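Local coordinates for sensor protein DivL (Caulobacter crescentus, PDB 4Q20), which is a membrane sensor kinase required for cell division and growth, catalyses phosphorylation of CtrA and activates transcription in vitro of a cell cycle-regulated promoter, at residues 117-122 against 158-163; 125-130 against 136-141. All coordinates share one frame; numbering follows the deposited sequence.

How the interactions relate
Both contacts lie in the ATPase-like part of the histidine kinase region and share helix 116-133, with their centres about 10 Å apart on the same side of the chain's centre. Along the chain the order is 117-122, 125-130, 136-141, 158-163, so interaction 2 closes a short helix-to-strand connection within the longer span bracketed by interaction 1. The earlier turns of helix 116-133 meet helix 153-170; its later turns meet strand 137-141 as well as that helix. R126 NH2 forms a salt bridge to D161 OD1 (2.8 Å), directly joining the two contacts. Helix 116-133 is thus packed against both helix 153-170 and the sheet edge within the kinase's ATP-binding-type domain.

Interaction 1. Residues 117-122 against 158-163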
ATOM      1  N   SER A 117      11.788 -27.091  15.661  1.00108.35           N
ATOM      2  CA  SER A 117      10.919 -28.019  14.923  1.00111.87           C
ATOM      3  C   SER A 117       9.549 -27.386  14.594  1.00117.99           C
ATOM      4  O   SER A 117       9.106 -27.449  13.439  1.00116.58           O
ATOM      5  CB  SER A 117      10.719 -29.306  15.723  1.00122.12           C
ATOM      6  OG  SER A 117      11.952 -29.827  16.191  1.00135.76           O
ATOM      7  N   ASP A 118       8.912 -26.742  15.595  1.00117.07           N
ATOM      8  CA  ASP A 118       7.607 -26.118  15.410  1.00119.00           C
ATOM      9  C   ASP A 118       7.706 -24.868  14.537  1.00115.96           C
ATOM     10  O   ASP A 118       6.845 -24.670  13.675  1.00115.80           O
ATOM     11  CB  ASP A 118       6.890 -25.823  16.751  1.00127.00           C
ATOM     12  CG  ASP A 118       7.516 -24.853  17.754  1.00146.73           C
ATOM     13  OD1 ASP A 118       7.964 -23.757  17.330  1.00143.03           O
ATOM     14  OD2 ASP A 118       7.372 -25.096  18.984  1.00161.67           O
ATOM     15  N   LEU A 119       8.777 -24.060  14.735  1.00106.19           N
ATOM     16  CA  LEU A 119       9.070 -22.828  14.013  1.00100.19           C
ATOM     17  C   LEU A 119       9.146 -23.094  12.486  1.00100.60           C
ATOM     18  O   LEU A 119       8.560 -22.341  11.697  1.00 99.14           O
ATOM     19  CB  LEU A 119      10.396 -22.259  14.555  1.00 97.72           C
ATOM     20  CG  LEU A 119      10.830 -20.845  14.116  1.00 97.57           C
ATOM     21  CD1 LEU A 119      10.135 -19.775  14.935  1.00 98.48           C
ATOM     22  CD2 LEU A 119      12.320 -20.680  14.259  1.00 95.88           C
ATOM     23  N   LEU A 120       9.804 -24.203  12.093  1.00 95.05           N
ATOM     24  CA  LEU A 120       9.938 -24.633  10.704  1.00 92.68           C
ATOM     25  C   LEU A 120       8.611 -25.144  10.127  1.00 99.10           C
ATOM     26  O   LEU A 120       8.287 -24.812   8.987  1.00 97.61           O
ATOM     27  CB  LEU A 120      11.016 -25.726  10.596  1.00 92.87           C
ATOM     28  CG  LEU A 120      12.405 -25.271  10.119  1.00 93.07           C
ATOM     29  CD1 LEU A 120      13.077 -24.320  11.111  1.00 89.90           C
ATOM     30  CD2 LEU A 120      13.284 -26.453   9.888  1.00 96.63           C
ATOM     31  N   LEU A 121       7.842 -25.941  10.903  1.00100.20           N
ATOM     32  CA  LEU A 121       6.554 -26.489  10.451  1.00104.20           C
ATOM     33  C   LEU A 121       5.483 -25.404  10.313  1.00108.74           C
ATOM     34  O   LEU A 121       4.605 -25.517   9.452  1.00109.67           O
ATOM     35  CB  LEU A 121       6.053 -27.597  11.390  1.00109.42           C
ATOM     36  CG  LEU A 121       6.759 -28.947  11.258  1.00115.72           C
ATOM     37  CD1 LEU A 121       6.620 -29.765  12.532  1.00119.70           C
ATOM     38  CD2 LEU A 121       6.267 -29.723  10.035  1.00119.84           C
ATOM     39  N   ASN A 122       5.559 -24.351  11.146  1.00104.88           N
ATOM     40  CA  ASN A 122       4.612 -23.235  11.095  1.00104.49           C
ATOM     41  C   ASN A 122       4.870 -22.397   9.844  1.00104.90           C
ATOM     42  O   ASN A 122       3.912 -21.963   9.207  1.00105.87           O
ATOM     43  CB  ASN A 122       4.683 -22.401  12.368  1.00101.45           C
ATOM     44  CG  ASN A 122       4.268 -23.169  13.603  1.00125.48           C
ATOM     45  OD1 ASN A 122       3.770 -24.291  13.530  1.00126.06           O
ATOM     46  ND2 ASN A 122       4.541 -22.628  14.776  1.00119.30           N
ATOM     47  N   GLN A 158       8.763 -14.381  11.167  1.00 84.71           N
ATOM     48  CA  GLN A 158       8.754 -13.370  10.119  1.00 82.46           C
ATOM     49  C   GLN A 158      10.007 -13.537   9.222  1.00 84.06           C
ATOM     50  O   GLN A 158       9.897 -13.428   7.997  1.00 83.97           O
ATOM     51  CB  GLN A 158       8.694 -11.988  10.775  1.00 83.60           C
ATOM     52  CG  GLN A 158       8.643 -10.811   9.823  1.00 95.41           C
ATOM     53  CD  GLN A 158       8.410  -9.493  10.535  1.00112.24           C
ATOM     54  OE1 GLN A 158       8.527  -9.356  11.773  1.00100.47           O
ATOM     55  NE2 GLN A 158       8.056  -8.492   9.749  1.00104.68           N
ATOM     56  N   THR A 159      11.170 -13.860   9.825  1.00 78.22           N
ATOM     57  CA  THR A 159      12.412 -14.103   9.092  1.00 76.79           C
ATOM     58  C   THR A 159      12.216 -15.294   8.117  1.00 81.49           C
ATOM     59  O   THR A 159      12.481 -15.160   6.913  1.00 81.22           O
ATOM     60  CB  THR A 159      13.586 -14.326  10.081  1.00 86.14           C
ATOM     61  OG1 THR A 159      13.868 -13.114  10.781  1.00 82.44           O
ATOM     62  CG2 THR A 159      14.846 -14.791   9.391  1.00 81.50           C
ATOM     63  N   LEU A 160      11.714 -16.427   8.631  1.00 78.60           N
ATOM     64  CA  LEU A 160      11.457 -17.617   7.821  1.00 79.45           C
ATOM     65  C   LEU A 160      10.425 -17.357   6.735  1.00 83.79           C
ATOM     66  O   LEU A 160      10.626 -17.787   5.592  1.00 84.78           O
ATOM     67  CB  LEU A 160      11.022 -18.787   8.691  1.00 82.07           C
ATOM     68  CG  LEU A 160      12.061 -19.268   9.712  1.00 85.34           C
ATOM     69  CD1 LEU A 160      11.465 -20.329  10.581  1.00 87.68           C
ATOM     70  CD2 LEU A 160      13.365 -19.766   9.025  1.00 84.29           C
ATOM     71  N   ASP A 161       9.379 -16.598   7.053  1.00 79.81           N
ATOM     72  CA  ASP A 161       8.356 -16.252   6.077  1.00 81.92           C
ATOM     73  C   ASP A 161       8.946 -15.519   4.877  1.00 88.06           C
ATOM     74  O   ASP A 161       8.635 -15.879   3.734  1.00 89.78           O
ATOM     75  CB  ASP A 161       7.254 -15.410   6.726  1.00 86.00           C
ATOM     76  CG  ASP A 161       6.180 -16.212   7.441  1.00107.60           C
ATOM     77  OD1 ASP A 161       6.178 -17.470   7.302  1.00110.78           O
ATOM     78  OD2 ASP A 161       5.304 -15.583   8.101  1.00117.95           O
ATOM     79  N   HIS A 162       9.831 -14.527   5.133  1.00 83.58           N
ATOM     80  CA  HIS A 162      10.473 -13.747   4.080  1.00 82.84           C
ATOM     81  C   HIS A 162      11.347 -14.608   3.214  1.00 84.21           C
ATOM     82  O   HIS A 162      11.306 -14.448   1.993  1.00 84.28           O
ATOM     83  CB  HIS A 162      11.275 -12.584   4.659  1.00 82.69           C
ATOM     84  CG  HIS A 162      10.399 -11.437   5.004  1.00 88.20           C
ATOM     85  ND1 HIS A 162       9.916 -11.258   6.285  1.00 91.07           N
ATOM     86  CD2 HIS A 162       9.849 -10.507   4.195  1.00 91.56           C
ATOM     87  CE1 HIS A 162       9.124 -10.209   6.220  1.00 91.85           C
ATOM     88  NE2 HIS A 162       9.057  -9.723   4.984  1.00 92.45           N
ATOM     89  N   LEU A 163      12.103 -15.548   3.835  1.00 77.40           N
ATOM     90  CA  LEU A 163      12.981 -16.460   3.116  1.00 76.16           C
ATOM     91  C   LEU A 163      12.207 -17.479   2.270  1.00 83.52           C
ATOM     92  O   LEU A 163      12.620 -17.741   1.143  1.00 85.72           O
ATOM     93  CB  LEU A 163      13.941 -17.179   4.080  1.00 74.59           C
ATOM     94  CG  LEU A 163      15.023 -16.304   4.733  1.00 74.32           C
ATOM     95  CD1 LEU A 163      15.925 -17.127   5.621  1.00 74.21           C
ATOM     96  CD2 LEU A 163      15.824 -15.514   3.698  1.00 71.45           C
TER
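L160 reaches straight from helix 153-170 to the neighbouring helix and brings its end against L119, with L120 a looser neighbour. Its CG lies anti to the carbonyl carbon and CD1 continues the chain outward (chi2 175°), which makes CD1 the atom that does the touching. The side chains of L119 and L160 run across each other at about a right angle, with L160 CD1 set against the branch point of the other leucine, 3.6 Å from L119 CG. The same methyl lies 3.8 Å from L119 CD2 and 3.7 Å from the backbone L119 O, so it covers part of the helix backbone as well as the side chain. L120 approaches differently: its CB leads off from the facing helix, but the end of the chain comes back, bringing L120 CD1 to 4.3 Å from L160 CD1. All three leucines are buried.

The two helices pack on one face of the mixed sheet, the layered alpha/beta architecture of the GHKL (Bergerat) ATP-binding fold, and helix 153-170 is the one that carries the N-box in this family. Toward the sheet, L120 rests on L190 and L163 on V192, both of strand 187-194.

On a different side of helix 153-170, the imidazole of H162 turns back over the preceding turn. H162 ND1 donates to Q158 O (2.8 Å, N-H...O angle 147°) from 47° above the carbonyl plane, while the backbone H162 N reaches that oxygen from the opposite face; two donors thus grip one carbonyl. Q158 CG lies in plane at the edge of the ring. The ring's rotation is fixed at its other nitrogen too, since H162 NE2 bonds D95 of helix 73-103, and Q158 NE2 reaches D98 on the same helix.

Interaction 2. Residues 125-130 against 136-141; sequences ERALKD and VTLAVE
The peptide group joining A127 to L128 takes L138 CD1 over one of its faces: the methyl stands almost squarely above the amide plane, 3.6 Å from A127 C and 3.6 Å from L128 N. Beside that peptide, A127 CB is directed at the strand and meets the same methyl, also at 3.6 Å from L138 CD1. One carbon therefore touches both backbone and side chain, and it gets there because CD1 lies anti to CA (chi2 171°), extending the leucine away from its strand toward the helix. L128 borders the contact more loosely, its CD1 stopping 4.7 Å from L138 CD1, and is exposed. The closest approach of the two backbones is between L128 CA and L138 CA, 6.8 Å apart, consistent with the small side chain of A127 at the interface.

V164 of helix 153-170 touches both A127 and L138, while V177 and L179 of the neighbouring strand 176-183 also touch L138. At the helix surface, K129 NZ forms a salt bridge with E66 of the second subunit. Strand 137-141 runs parallel to strand 176-183 and is bonded to it through the backbone of T137, A139 and E141. Helix 116-133 thus lies against an outermost strand of the mixed sheet, as in the alpha/beta sandwich of GHKL ATPase domains.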
ATOM      1  N   GLU A 125       3.375 -24.482   6.833  1.00111.53           N
ATOM      2  CA  GLU A 125       1.925 -24.469   6.710  1.00116.27           C
ATOM      3  C   GLU A 125       1.390 -23.078   6.303  1.00119.54           C
ATOM      4  O   GLU A 125       0.358 -23.022   5.612  1.00124.45           O
ATOM      5  CB  GLU A 125       1.225 -25.002   7.974  1.00122.37           C
ATOM      6  CG  GLU A 125       1.445 -24.233   9.267  1.00136.94           C
ATOM      7  CD  GLU A 125       0.901 -24.911  10.511  1.00171.21           C
ATOM      8  OE1 GLU A 125      -0.322 -25.179  10.560  1.00172.68           O
ATOM      9  OE2 GLU A 125       1.698 -25.165  11.443  1.00168.66           O
ATOM     10  N   ARG A 126       2.072 -21.972   6.711  1.00109.32           N
ATOM     11  CA  ARG A 126       1.653 -20.615   6.331  1.00107.59           C
ATOM     12  C   ARG A 126       1.893 -20.373   4.833  1.00111.23           C
ATOM     13  O   ARG A 126       1.134 -19.640   4.198  1.00111.55           O
ATOM     14  CB  ARG A 126       2.379 -19.527   7.152  1.00102.61           C
ATOM     15  CG  ARG A 126       1.916 -19.385   8.607  1.00106.27           C
ATOM     16  CD  ARG A 126       2.559 -18.196   9.327  1.00100.33           C
ATOM     17  NE  ARG A 126       4.019 -18.148   9.195  1.00 94.58           N
ATOM     18  CZ  ARG A 126       4.901 -18.594  10.094  1.00105.44           C
ATOM     19  NH1 ARG A 126       4.487 -19.116  11.246  1.00 82.39           N
ATOM     20  NH2 ARG A 126       6.208 -18.499   9.858  1.00 89.31           N
ATOM     21  N   ALA A 127       2.941 -21.002   4.265  1.00107.19           N
ATOM     22  CA  ALA A 127       3.298 -20.824   2.854  1.00106.01           C
ATOM     23  C   ALA A 127       2.752 -21.926   1.925  1.00113.53           C
ATOM     24  O   ALA A 127       2.784 -21.743   0.709  1.00113.57           O
ATOM     25  CB  ALA A 127       4.802 -20.739   2.717  1.00102.00           C
ATOM     26  N   LEU A 128       2.257 -23.047   2.490  1.00113.08           N
ATOM     27  CA  LEU A 128       1.724 -24.202   1.770  1.00117.73           C
ATOM     28  C   LEU A 128       0.767 -23.829   0.605  1.00125.25           C
ATOM     29  O   LEU A 128       0.921 -24.388  -0.483  1.00127.97           O
ATOM     30  CB  LEU A 128       0.999 -25.132   2.754  1.00121.58           C
ATOM     31  CG  LEU A 128       0.916 -26.607   2.371  1.00129.85           C
ATOM     32  CD1 LEU A 128       2.244 -27.317   2.618  1.00127.58           C
ATOM     33  CD2 LEU A 128      -0.151 -27.303   3.173  1.00135.90           C
ATOM     34  N   LYS A 129      -0.185 -22.896   0.822  1.00121.16           N
ATOM     35  CA  LYS A 129      -1.138 -22.472  -0.207  1.00125.13           C
ATOM     36  C   LYS A 129      -0.444 -21.771  -1.395  1.00128.63           C
ATOM     37  O   LYS A 129      -0.738 -22.111  -2.544  1.00132.37           O
ATOM     38  CB  LYS A 129      -2.234 -21.562   0.377  1.00129.11           C
ATOM     39  CG  LYS A 129      -3.426 -22.312   0.953  1.00141.35           C
ATOM     40  CD  LYS A 129      -4.558 -21.356   1.301  1.00152.15           C
ATOM     41  CE  LYS A 129      -5.705 -22.019   2.026  1.00168.52           C
ATOM     42  NZ  LYS A 129      -6.845 -21.079   2.254  1.00174.68           N
ATOM     43  N   ASP A 130       0.477 -20.816  -1.123  1.00120.64           N
ATOM     44  CA  ASP A 130       1.227 -20.078  -2.156  1.00118.74           C
ATOM     45  C   ASP A 130       2.220 -21.004  -2.926  1.00121.18           C
ATOM     46  O   ASP A 130       2.596 -20.706  -4.063  1.00120.39           O
ATOM     47  CB  ASP A 130       1.966 -18.872  -1.535  1.00116.23           C
ATOM     48  CG  ASP A 130       1.063 -17.785  -0.927  1.00134.80           C
ATOM     49  OD1 ASP A 130      -0.029 -17.519  -1.496  1.00139.22           O
ATOM     50  OD2 ASP A 130       1.472 -17.162   0.083  1.00139.66           O
ATOM     51  N   VAL A 136       4.988 -25.828  -6.468  1.00117.13           N
ATOM     52  CA  VAL A 136       6.243 -26.095  -5.748  1.00111.86           C
ATOM     53  C   VAL A 136       5.950 -26.959  -4.495  1.00117.11           C
ATOM     54  O   VAL A 136       4.858 -26.889  -3.926  1.00118.25           O
ATOM     55  CB  VAL A 136       6.978 -24.751  -5.390  1.00108.90           C
ATOM     56  CG1 VAL A 136       8.268 -24.988  -4.614  1.00103.82           C
ATOM     57  CG2 VAL A 136       7.267 -23.921  -6.640  1.00109.21           C
ATOM     58  N   THR A 137       6.933 -27.784  -4.101  1.00114.38           N
ATOM     59  CA  THR A 137       6.897 -28.667  -2.936  1.00115.23           C
ATOM     60  C   THR A 137       7.680 -28.024  -1.798  1.00116.05           C
ATOM     61  O   THR A 137       8.868 -27.745  -1.961  1.00113.34           O
ATOM     62  CB  THR A 137       7.487 -30.069  -3.292  1.00125.55           C
ATOM     63  OG1 THR A 137       6.857 -30.581  -4.472  1.00130.92           O
ATOM     64  CG2 THR A 137       7.351 -31.084  -2.153  1.00122.43           C
ATOM     65  N   LEU A 138       7.021 -27.801  -0.652  1.00112.83           N
ATOM     66  CA  LEU A 138       7.641 -27.281   0.564  1.00108.96           C
ATOM     67  C   LEU A 138       8.024 -28.427   1.470  1.00114.59           C
ATOM     68  O   LEU A 138       7.152 -29.157   1.933  1.00118.79           O
ATOM     69  CB  LEU A 138       6.709 -26.333   1.322  1.00108.92           C
ATOM     70  CG  LEU A 138       6.755 -24.856   0.989  1.00112.36           C
ATOM     71  CD1 LEU A 138       5.620 -24.135   1.676  1.00113.88           C
ATOM     72  CD2 LEU A 138       8.083 -24.227   1.398  1.00112.03           C
ATOM     73  N   ALA A 139       9.312 -28.573   1.749  1.00108.66           N
ATOM     74  CA  ALA A 139       9.814 -29.630   2.617  1.00109.89           C
ATOM     75  C   ALA A 139      10.443 -29.073   3.895  1.00110.34           C
ATOM     76  O   ALA A 139      10.970 -27.955   3.883  1.00106.34           O
ATOM     77  CB  ALA A 139      10.833 -30.480   1.866  1.00111.28           C
ATOM     78  N   VAL A 140      10.394 -29.877   4.989  1.00108.33           N
ATOM     79  CA  VAL A 140      10.986 -29.605   6.304  1.00106.33           C
ATOM     80  C   VAL A 140      11.922 -30.765   6.664  1.00116.05           C
ATOM     81  O   VAL A 140      11.480 -31.913   6.726  1.00120.52           O
ATOM     82  CB  VAL A 140       9.936 -29.350   7.413  1.00110.53           C
ATOM     83  CG1 VAL A 140      10.589 -29.273   8.792  1.00109.08           C
ATOM     84  CG2 VAL A 140       9.137 -28.086   7.133  1.00108.92           C
ATOM     85  N   GLU A 141      13.206 -30.465   6.908  1.00112.55           N
ATOM     86  CA  GLU A 141      14.205 -31.461   7.281  1.00115.21           C
ATOM     87  C   GLU A 141      14.915 -31.005   8.562  1.00121.51           C
ATOM     88  O   GLU A 141      16.023 -30.467   8.521  1.00120.04           O
ATOM     89  CB  GLU A 141      15.191 -31.716   6.119  1.00115.66           C
ATOM     90  CG  GLU A 141      14.637 -32.645   5.047  1.00129.51           C
ATOM     91  CD  GLU A 141      15.218 -32.511   3.649  1.00146.07           C
ATOM     92  OE1 GLU A 141      16.443 -32.276   3.523  1.00141.92           O
ATOM     93  OE2 GLU A 141      14.446 -32.680   2.675  1.00133.20           O
TER